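PDB 2EWT: putative DNA-binding protein from Streptomyces coelicolor, which probably binds DNA through a helix-turn-helix domain and acts as a central regulator of aerial mycelium formation. Local coordinates for residues G33-V38 with L55-D60. Residues are numbered along the deposited sequence; the frame is centred on the assembly and turned at random.
Sequences GRWKAV and LAELAD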
ATOM      1  N   GLY A  33       5.230   6.040  21.190  1.00 12.42           N
ATOM      2  CA  GLY A  33       6.542   5.750  20.639  1.00 12.72           C
ATOM      3  C   GLY A  33       6.591   4.754  19.492  1.00 12.76           C
ATOM      4  O   GLY A  33       7.662   4.491  18.947  1.00 11.40           O
ATOM      5  N   ARG A  34       5.449   4.197  19.109  1.00 12.05           N
ATOM      6  CA  ARG A  34       5.444   3.226  18.018  1.00 11.58           C
ATOM      7  C   ARG A  34       5.867   3.886  16.713  1.00 11.31           C
ATOM      8  O   ARG A  34       6.637   3.315  15.942  1.00 10.84           O
ATOM      9  CB  ARG A  34       4.060   2.605  17.846  1.00 10.54           C
ATOM     10  CG  ARG A  34       4.054   1.453  16.857  1.00 12.18           C
ATOM     11  CD  ARG A  34       2.665   0.884  16.665  1.00 16.07           C
ATOM     12  NE  ARG A  34       2.694  -0.307  15.823  1.00 17.10           N
ATOM     13  CZ  ARG A  34       1.613  -0.877  15.302  1.00 18.13           C
ATOM     14  NH1 ARG A  34       0.414  -0.362  15.534  1.00 19.03           N
ATOM     15  NH2 ARG A  34       1.732  -1.959  14.548  1.00 20.06           N
ATOM     16  N   TRP A  35       5.359   5.091  16.482  1.00 10.06           N
ATOM     17  CA  TRP A  35       5.673   5.852  15.275  1.00  9.89           C
ATOM     18  C   TRP A  35       6.611   6.996  15.656  1.00  9.84           C
ATOM     19  O   TRP A  35       6.167   8.053  16.112  1.00 10.19           O
ATOM     20  CB  TRP A  35       4.388   6.409  14.661  1.00 11.12           C
ATOM     21  CG  TRP A  35       3.327   5.367  14.447  1.00 12.06           C
ATOM     22  CD1 TRP A  35       2.014   5.459  14.802  1.00 13.76           C
ATOM     23  CD2 TRP A  35       3.491   4.069  13.855  1.00 14.13           C
ATOM     24  NE1 TRP A  35       1.349   4.302  14.477  1.00 13.84           N
ATOM     25  CE2 TRP A  35       2.233   3.432  13.893  1.00 15.12           C
ATOM     26  CE3 TRP A  35       4.582   3.383  13.299  1.00 15.10           C
ATOM     27  CZ2 TRP A  35       2.030   2.137  13.397  1.00 16.79           C
ATOM     28  CZ3 TRP A  35       4.381   2.094  12.804  1.00 15.27           C
ATOM     29  CH2 TRP A  35       3.111   1.487  12.859  1.00 16.69           C
ATOM     30  N   LYS A  36       7.908   6.770  15.473  1.00 10.06           N
ATOM     31  CA  LYS A  36       8.920   7.768  15.807  1.00  8.59           C
ATOM     32  C   LYS A  36       8.902   8.956  14.850  1.00  9.05           C
ATOM     33  O   LYS A  36       8.726   8.794  13.645  1.00  6.36           O
ATOM     34  CB  LYS A  36      10.315   7.131  15.797  1.00 10.86           C
ATOM     35  CG  LYS A  36      10.556   6.089  16.882  1.00 15.43           C
ATOM     36  CD  LYS A  36      10.598   6.715  18.269  1.00 17.47           C
ATOM     37  CE  LYS A  36      11.128   5.729  19.309  1.00 19.88           C
ATOM     38  NZ  LYS A  36      10.317   4.482  19.375  1.00 20.51           N
ATOM     39  N   ALA A  37       9.099  10.148  15.401  1.00  6.12           N
ATOM     40  CA  ALA A  37       9.106  11.379  14.612  1.00  8.35           C
ATOM     41  C   ALA A  37      10.087  11.339  13.443  1.00  8.12           C
ATOM     42  O   ALA A  37       9.767  11.782  12.342  1.00  7.69           O
ATOM     43  CB  ALA A  37       9.426  12.569  15.518  1.00  8.74           C
ATOM     44  N   VAL A  38      11.285  10.817  13.686  1.00  8.77           N
ATOM     45  CA  VAL A  38      12.304  10.742  12.642  1.00  7.96           C
ATOM     46  C   VAL A  38      11.887   9.801  11.514  1.00  8.21           C
ATOM     47  O   VAL A  38      12.119  10.089  10.341  1.00  8.82           O
ATOM     48  CB  VAL A  38      13.661  10.272  13.230  1.00  8.88           C
ATOM     49  CG1 VAL A  38      14.669  10.038  12.118  1.00 12.71           C
ATOM     50  CG2 VAL A  38      14.188  11.325  14.198  1.00 10.24           C
ATOM     51  N   LEU A  55       1.534   1.500   5.662  1.00  9.11           N
ATOM     52  CA  LEU A  55       0.560   2.504   5.239  1.00 10.16           C
ATOM     53  C   LEU A  55      -0.798   2.234   5.882  1.00  8.93           C
ATOM     54  O   LEU A  55      -1.474   3.158   6.340  1.00 10.27           O
ATOM     55  CB  LEU A  55       0.411   2.518   3.716  1.00  8.72           C
ATOM     56  CG  LEU A  55      -0.497   3.634   3.180  1.00 10.04           C
ATOM     57  CD1 LEU A  55       0.066   4.986   3.598  1.00  9.08           C
ATOM     58  CD2 LEU A  55      -0.605   3.545   1.666  1.00 11.20           C
ATOM     59  N   ALA A  56      -1.196   0.966   5.912  1.00 10.33           N
ATOM     60  CA  ALA A  56      -2.470   0.587   6.509  1.00 11.90           C
ATOM     61  C   ALA A  56      -2.475   0.893   8.004  1.00 12.51           C
ATOM     62  O   ALA A  56      -3.486   1.333   8.550  1.00 13.61           O
ATOM     63  CB  ALA A  56      -2.739  -0.899   6.276  1.00 12.28           C
ATOM     64  N   GLU A  57      -1.344   0.662   8.664  1.00 12.63           N
ATOM     65  CA  GLU A  57      -1.238   0.919  10.098  1.00 11.80           C
ATOM     66  C   GLU A  57      -1.324   2.417  10.378  1.00 11.52           C
ATOM     67  O   GLU A  57      -1.955   2.840  11.347  1.00 11.09           O
ATOM     68  CB  GLU A  57       0.078   0.346  10.643  1.00 12.52           C
ATOM     69  CG  GLU A  57       0.251  -1.141  10.340  1.00 13.60           C
ATOM     70  CD  GLU A  57       1.599  -1.701  10.761  1.00 16.14           C
ATOM     71  OE1 GLU A  57       2.626  -1.013  10.573  1.00 17.96           O
ATOM     72  OE2 GLU A  57       1.631  -2.844  11.262  1.00 17.73           O
ATOM     73  N   LEU A  58      -0.695   3.221   9.524  1.00 11.82           N
ATOM     74  CA  LEU A  58      -0.723   4.668   9.696  1.00 11.99           C
ATOM     75  C   LEU A  58      -2.111   5.226   9.412  1.00 12.23           C
ATOM     76  O   LEU A  58      -2.559   6.156  10.083  1.00 11.57           O
ATOM     77  CB  LEU A  58       0.305   5.333   8.780  1.00 11.61           C
ATOM     78  CG  LEU A  58       1.761   5.045   9.159  1.00 10.12           C
ATOM     79  CD1 LEU A  58       2.691   5.605   8.091  1.00 10.52           C
ATOM     80  CD2 LEU A  58       2.073   5.666  10.527  1.00 11.54           C
ATOM     81  N   ALA A  59      -2.793   4.657   8.421  1.00 12.29           N
ATOM     82  CA  ALA A  59      -4.139   5.107   8.080  1.00 12.50           C
ATOM     83  C   ALA A  59      -5.045   4.920   9.287  1.00 13.46           C
ATOM     84  O   ALA A  59      -5.823   5.811   9.636  1.00 13.97           O
ATOM     85  CB  ALA A  59      -4.680   4.313   6.896  1.00 13.84           C
ATOM     86  N   ASP A  60      -4.939   3.752   9.918  1.00 14.36           N
ATOM     87  CA  ASP A  60      -5.736   3.432  11.098  1.00 16.60           C
ATOM     88  C   ASP A  60      -5.407   4.401  12.224  1.00 16.47           C
ATOM     89  O   ASP A  60      -6.302   4.921  12.894  1.00 15.65           O
ATOM     90  CB  ASP A  60      -5.450   1.999  11.551  1.00 18.83           C
ATOM     91  CG  ASP A  60      -6.024   0.963  10.606  1.00 23.20           C
ATOM     92  OD1 ASP A  60      -6.308   1.312   9.442  1.00 28.73           O
ATOM     93  OD2 ASP A  60      -6.186  -0.203  11.022  1.00 26.88           O
TER
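Trp35 is sandwiched between Leu58, across the contact, and its own neighbour Arg34. Methyl CD2 of Leu58 sits 4.0 Å from the centroid of the Trp35 five-membered ring and 9° off its normal, a CH-pi contact made almost squarely over one face. The opposite face carries CG of Arg34, 3.8 Å above the ring plane. From there the arginine runs fully extended: with CG anti to the backbone N (chi1 -172°) and the rest of the chain stretched out, it follows the indole and sets one guanidinium face against Trp35 CZ2, offset toward its rim. Its NH2 then reaches Glu57 OE2 at 3.4 Å, a long salt bridge in which the two planes lie 59° apart, so the groups do not pair flat. The other carboxylate oxygen, Glu57 OE1, lies near the indole plane at the ring edge, 3.4 Å from Trp35 CH2, and is also salt-bridged to Arg54. In this helix-turn-helix domain the contact joins the turn between helices 24-30 and 37-45, the latter probably the recognition helix, to helix 52-62. Phe61 meets the indole edge-to-face, and Val27 and Val40 add apolar packing. Replacing the indole of Trp35 by an alanine methyl is likely to strip Leu58 CD2 of its aromatic face and leave the Arg34 chain without the surface it lies along. Within 33-38, Lys36 turns back so that NZ donates to Gly33 O.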